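Long-range contact in phosphoribosylformylglycinamidine synthase, purS subunit (Thermotoga maritima, PDB 1VQ3), which is the small PurS subunit of a synthase, a short alpha+beta chain that assembles with copies of itself: residues A19-R25 with V86-R92. Residues are numbered along the deposited sequence.
Sequences AIDVQYR and VEEYEVR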
ATOM      1  N   ALA C  19       7.130  14.274  -1.904  1.00 18.05           N
ATOM      2  CA  ALA C  19       7.243  13.387  -3.012  1.00 17.55           C
ATOM      3  C   ALA C  19       5.878  13.172  -3.636  1.00 18.65           C
ATOM      4  O   ALA C  19       4.856  12.978  -2.947  1.00 20.09           O
ATOM      5  CB  ALA C  19       7.831  12.074  -2.598  1.00 21.92           C
ATOM      6  N   ILE C  20       5.881  13.118  -4.956  1.00 16.89           N
ATOM      7  CA  ILE C  20       4.667  12.844  -5.757  1.00 16.86           C
ATOM      8  C   ILE C  20       4.949  11.568  -6.551  1.00 16.33           C
ATOM      9  O   ILE C  20       5.888  11.520  -7.377  1.00 19.26           O
ATOM     10  CB  ILE C  20       4.347  13.986  -6.693  1.00 19.69           C
ATOM     11  CG1 ILE C  20       4.382  15.372  -5.998  1.00 21.01           C
ATOM     12  CG2 ILE C  20       3.022  13.730  -7.409  1.00 20.55           C
ATOM     13  CD1 ILE C  20       4.545  16.512  -6.954  1.00 24.81           C
ATOM     14  N   ASP C  21       4.138  10.547  -6.300  1.00 16.75           N
ATOM     15  CA  ASP C  21       4.174   9.262  -7.009  1.00 16.61           C
ATOM     16  C   ASP C  21       3.070   9.203  -8.094  1.00 17.24           C
ATOM     17  O   ASP C  21       1.892   8.976  -7.799  1.00 19.35           O
ATOM     18  CB  ASP C  21       4.006   8.148  -5.997  1.00 18.98           C
ATOM     19  CG  ASP C  21       4.325   6.755  -6.541  1.00 21.91           C
ATOM     20  OD1 ASP C  21       4.477   6.543  -7.750  1.00 22.42           O
ATOM     21  OD2 ASP C  21       4.423   5.788  -5.775  1.00 21.43           O
ATOM     22  N   VAL C  22       3.496   9.378  -9.338  1.00 17.97           N
ATOM     23  CA  VAL C  22       2.620   9.505 -10.481  1.00 20.35           C
ATOM     24  C   VAL C  22       2.675   8.179 -11.206  1.00 21.90           C
ATOM     25  O   VAL C  22       3.752   7.725 -11.631  1.00 20.77           O
ATOM     26  CB  VAL C  22       3.102  10.595 -11.485  1.00 22.03           C
ATOM     27  CG1 VAL C  22       2.052  10.802 -12.567  1.00 22.81           C
ATOM     28  CG2 VAL C  22       3.389  11.899 -10.752  1.00 20.91           C
ATOM     29  N   GLN C  23       1.523   7.545 -11.338  1.00 17.95           N
ATOM     30  CA  GLN C  23       1.458   6.215 -11.900  1.00 17.94           C
ATOM     31  C   GLN C  23       0.410   6.209 -12.982  1.00 22.11           C
ATOM     32  O   GLN C  23      -0.575   6.878 -12.869  1.00 19.24           O
ATOM     33  CB  GLN C  23       1.049   5.196 -10.840  1.00 20.26           C
ATOM     34  CG  GLN C  23       2.087   4.892  -9.785  1.00 24.32           C
ATOM     35  CD  GLN C  23       3.326   4.120 -10.320  1.00 22.84           C
ATOM     36  OE1 GLN C  23       3.233   3.246 -11.184  1.00 30.18           O
ATOM     37  NE2 GLN C  23       4.462   4.438  -9.772  1.00 22.97           N
ATOM     38  N   TYR C  24       0.623   5.402 -14.001  1.00 21.59           N
ATOM     39  CA  TYR C  24      -0.405   5.179 -14.990  1.00 22.82           C
ATOM     40  C   TYR C  24      -1.602   4.473 -14.354  1.00 23.27           C
ATOM     41  O   TYR C  24      -1.462   3.573 -13.462  1.00 21.24           O
ATOM     42  CB  TYR C  24       0.155   4.345 -16.131  1.00 21.31           C
ATOM     43  CG  TYR C  24       1.110   5.094 -17.018  1.00 24.50           C
ATOM     44  CD1 TYR C  24       0.740   6.294 -17.629  1.00 29.60           C
ATOM     45  CD2 TYR C  24       2.345   4.580 -17.298  1.00 29.15           C
ATOM     46  CE1 TYR C  24       1.596   6.947 -18.481  1.00 32.12           C
ATOM     47  CE2 TYR C  24       3.212   5.206 -18.160  1.00 29.35           C
ATOM     48  CZ  TYR C  24       2.846   6.392 -18.745  1.00 35.45           C
ATOM     49  OH  TYR C  24       3.732   7.014 -19.580  1.00 34.17           O
ATOM     50  N   ARG C  25      -2.793   4.886 -14.768  1.00 21.95           N
ATOM     51  CA  ARG C  25      -3.973   4.228 -14.279  1.00 25.23           C
ATOM     52  C   ARG C  25      -3.964   2.769 -14.767  1.00 23.66           C
ATOM     53  O   ARG C  25      -3.302   2.418 -15.741  1.00 24.13           O
ATOM     54  CB  ARG C  25      -5.245   4.926 -14.739  1.00 26.28           C
ATOM     55  CG  ARG C  25      -5.405   6.332 -14.273  1.00 31.11           C
ATOM     56  CD  ARG C  25      -6.558   7.036 -14.968  1.00 36.06           C
ATOM     57  NE  ARG C  25      -6.668   8.423 -14.537  1.00 41.69           N
ATOM     58  CZ  ARG C  25      -7.177   8.803 -13.373  1.00 51.38           C
ATOM     59  NH1 ARG C  25      -7.639   7.901 -12.507  1.00 53.15           N
ATOM     60  NH2 ARG C  25      -7.223  10.093 -13.060  1.00 53.58           N
ATOM     61  N   VAL C  86      -4.539   9.784 -18.089  1.00 24.02           N
ATOM     62  CA  VAL C  86      -3.803   8.525 -18.013  1.00 23.36           C
ATOM     63  C   VAL C  86      -3.053   8.245 -16.732  1.00 23.90           C
ATOM     64  O   VAL C  86      -2.558   7.124 -16.579  1.00 21.42           O
ATOM     65  CB  VAL C  86      -2.842   8.315 -19.223  1.00 23.54           C
ATOM     66  CG1 VAL C  86      -3.625   8.395 -20.497  1.00 26.98           C
ATOM     67  CG2 VAL C  86      -1.722   9.276 -19.236  1.00 27.35           C
ATOM     68  N   GLU C  87      -3.019   9.227 -15.815  1.00 22.49           N
ATOM     69  CA  GLU C  87      -2.221   9.108 -14.584  1.00 22.86           C
ATOM     70  C   GLU C  87      -3.069   9.428 -13.393  1.00 23.69           C
ATOM     71  O   GLU C  87      -4.094  10.136 -13.492  1.00 24.52           O
ATOM     72  CB  GLU C  87      -0.995  10.000 -14.615  1.00 23.73           C
ATOM     73  CG  GLU C  87       0.062   9.451 -15.571  1.00 18.67           C
ATOM     74  CD  GLU C  87       1.156  10.426 -15.887  1.00 24.93           C
ATOM     75  OE1 GLU C  87       0.875  11.638 -15.900  1.00 25.20           O
ATOM     76  OE2 GLU C  87       2.308   9.959 -16.099  1.00 27.26           O
ATOM     77  N   GLU C  88      -2.622   8.865 -12.273  1.00 20.56           N
ATOM     78  CA  GLU C  88      -3.135   9.156 -10.961  1.00 21.80           C
ATOM     79  C   GLU C  88      -1.905   9.446 -10.104  1.00 21.10           C
ATOM     80  O   GLU C  88      -0.767   9.154 -10.506  1.00 18.10           O
ATOM     81  CB  GLU C  88      -3.917   7.955 -10.427  1.00 21.83           C
ATOM     82  CG  GLU C  88      -3.042   6.720 -10.253  1.00 24.20           C
ATOM     83  CD  GLU C  88      -3.821   5.434 -10.116  1.00 27.91           C
ATOM     84  OE1 GLU C  88      -5.003   5.377 -10.497  1.00 25.50           O
ATOM     85  OE2 GLU C  88      -3.234   4.488  -9.591  1.00 33.78           O
ATOM     86  N   TYR C  89      -2.113   9.995  -8.922  1.00 21.31           N
ATOM     87  CA  TYR C  89      -0.968  10.422  -8.119  1.00 20.05           C
ATOM     88  C   TYR C  89      -1.218  10.430  -6.641  1.00 21.74           C
ATOM     89  O   TYR C  89      -2.355  10.635  -6.193  1.00 18.15           O
ATOM     90  CB  TYR C  89      -0.501  11.802  -8.561  1.00 19.27           C
ATOM     91  CG  TYR C  89      -1.363  12.996  -8.173  1.00 20.13           C
ATOM     92  CD1 TYR C  89      -2.499  13.335  -8.905  1.00 19.16           C
ATOM     93  CD2 TYR C  89      -1.015  13.804  -7.106  1.00 24.56           C
ATOM     94  CE1 TYR C  89      -3.221  14.440  -8.600  1.00 23.87           C
ATOM     95  CE2 TYR C  89      -1.761  14.904  -6.760  1.00 22.62           C
ATOM     96  CZ  TYR C  89      -2.851  15.238  -7.539  1.00 23.34           C
ATOM     97  OH  TYR C  89      -3.594  16.343  -7.243  1.00 25.87           O
ATOM     98  N   GLU C  90      -0.111  10.250  -5.901  1.00 20.44           N
ATOM     99  CA  GLU C  90      -0.118  10.273  -4.472  1.00 18.66           C
ATOM    100  C   GLU C  90       0.967  11.207  -4.017  1.00 17.88           C
ATOM    101  O   GLU C  90       2.055  11.188  -4.581  1.00 20.10           O
ATOM    102  CB  GLU C  90       0.209   8.892  -3.932  1.00 19.93           C
ATOM    103  CG  GLU C  90      -0.883   7.889  -4.134  1.00 19.13           C
ATOM    104  CD  GLU C  90      -0.417   6.458  -3.887  1.00 28.95           C
ATOM    105  OE1 GLU C  90       0.262   5.925  -4.767  1.00 27.95           O
ATOM    106  OE2 GLU C  90      -0.767   5.881  -2.827  1.00 29.00           O
ATOM    107  N   VAL C  91       0.641  12.028  -3.027  1.00 20.19           N
ATOM    108  CA  VAL C  91       1.559  12.973  -2.414  1.00 19.00           C
ATOM    109  C   VAL C  91       1.892  12.528  -0.980  1.00 21.49           C
ATOM    110  O   VAL C  91       1.019  12.203  -0.223  1.00 23.26           O
ATOM    111  CB  VAL C  91       0.914  14.345  -2.338  1.00 17.38           C
ATOM    112  CG1 VAL C  91       1.837  15.357  -1.715  1.00 22.45           C
ATOM    113  CG2 VAL C  91       0.474  14.840  -3.737  1.00 20.02           C
ATOM    114  N   ARG C  92       3.160  12.551  -0.625  1.00 18.32           N
ATOM    115  CA  ARG C  92       3.555  12.385   0.715  1.00 20.56           C
ATOM    116  C   ARG C  92       4.626  13.393   1.107  1.00 21.72           C
ATOM    117  O   ARG C  92       5.417  13.836   0.248  1.00 18.73           O
ATOM    118  CB  ARG C  92       4.033  10.965   0.922  1.00 22.49           C
ATOM    119  CG  ARG C  92       5.301  10.565   0.253  1.00 21.19           C
ATOM    120  CD  ARG C  92       5.493   9.062   0.279  1.00 22.92           C
ATOM    121  NE  ARG C  92       6.812   8.741  -0.222  1.00 21.59           N
ATOM    122  CZ  ARG C  92       7.151   8.733  -1.513  1.00 25.86           C
ATOM    123  NH1 ARG C  92       6.254   8.944  -2.486  1.00 26.79           N
ATOM    124  NH2 ARG C  92       8.401   8.471  -1.851  1.00 22.85           N
TER
HETATM  125  O   HOH W   1       0.616   6.473  -7.214  1.00 24.77           O
HETATM  126  O   HOH W   2      -2.445   2.613 -11.375  1.00 46.11           O
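Strands 15-24 and 87-93 pair antiparallel in the three-stranded sheet of this PurS fold, the first lying centrally and the second outermost within this chain, with backbone hydrogen bonds from Y89 to the second subunit. Paired N-H and C=O groups link A19 with R92, D21 with E90 and Q23 with E88, and R25 N to V86 O (2.9 Å) prolongs the ladder past the strand end. I20, V22, Y89 and V91 occupy the face covered by helix 66-81. There I20, chi1 m, sets CG2 4.0 Å from Y89 CD2, while chi1 p carries the Y89 ring away from the central strand, its hydroxyl bonding to H12 of the second subunit. A19, D21, Q23, E88, E90 and R92 share the other face. R92, p at chi1 and t at chi2 and chi3, brings its guanidinium to A19 on the paired strand, with A19 CB over one face, 3.5 Å from R92 NH1; R92 NH2 reaches D21 of the third subunit in an intersubunit salt bridge. Q23, m at chi1 and chi2, curls along its own strand, and Q23 NE2 donates to D21 OD1 (2.9 Å), which also bonds to S56 of the third subunit. At the far end R25 lays its guanidinium face over E87 O and E88 CB, with NH2 also bonded to P84 O. Water bridges the strands twice, donating to D21 O (2.9 Å) and E90 OE1 (2.5 Å), and to Y24 O (2.5 Å) and E88 OE2 (2.7 Å).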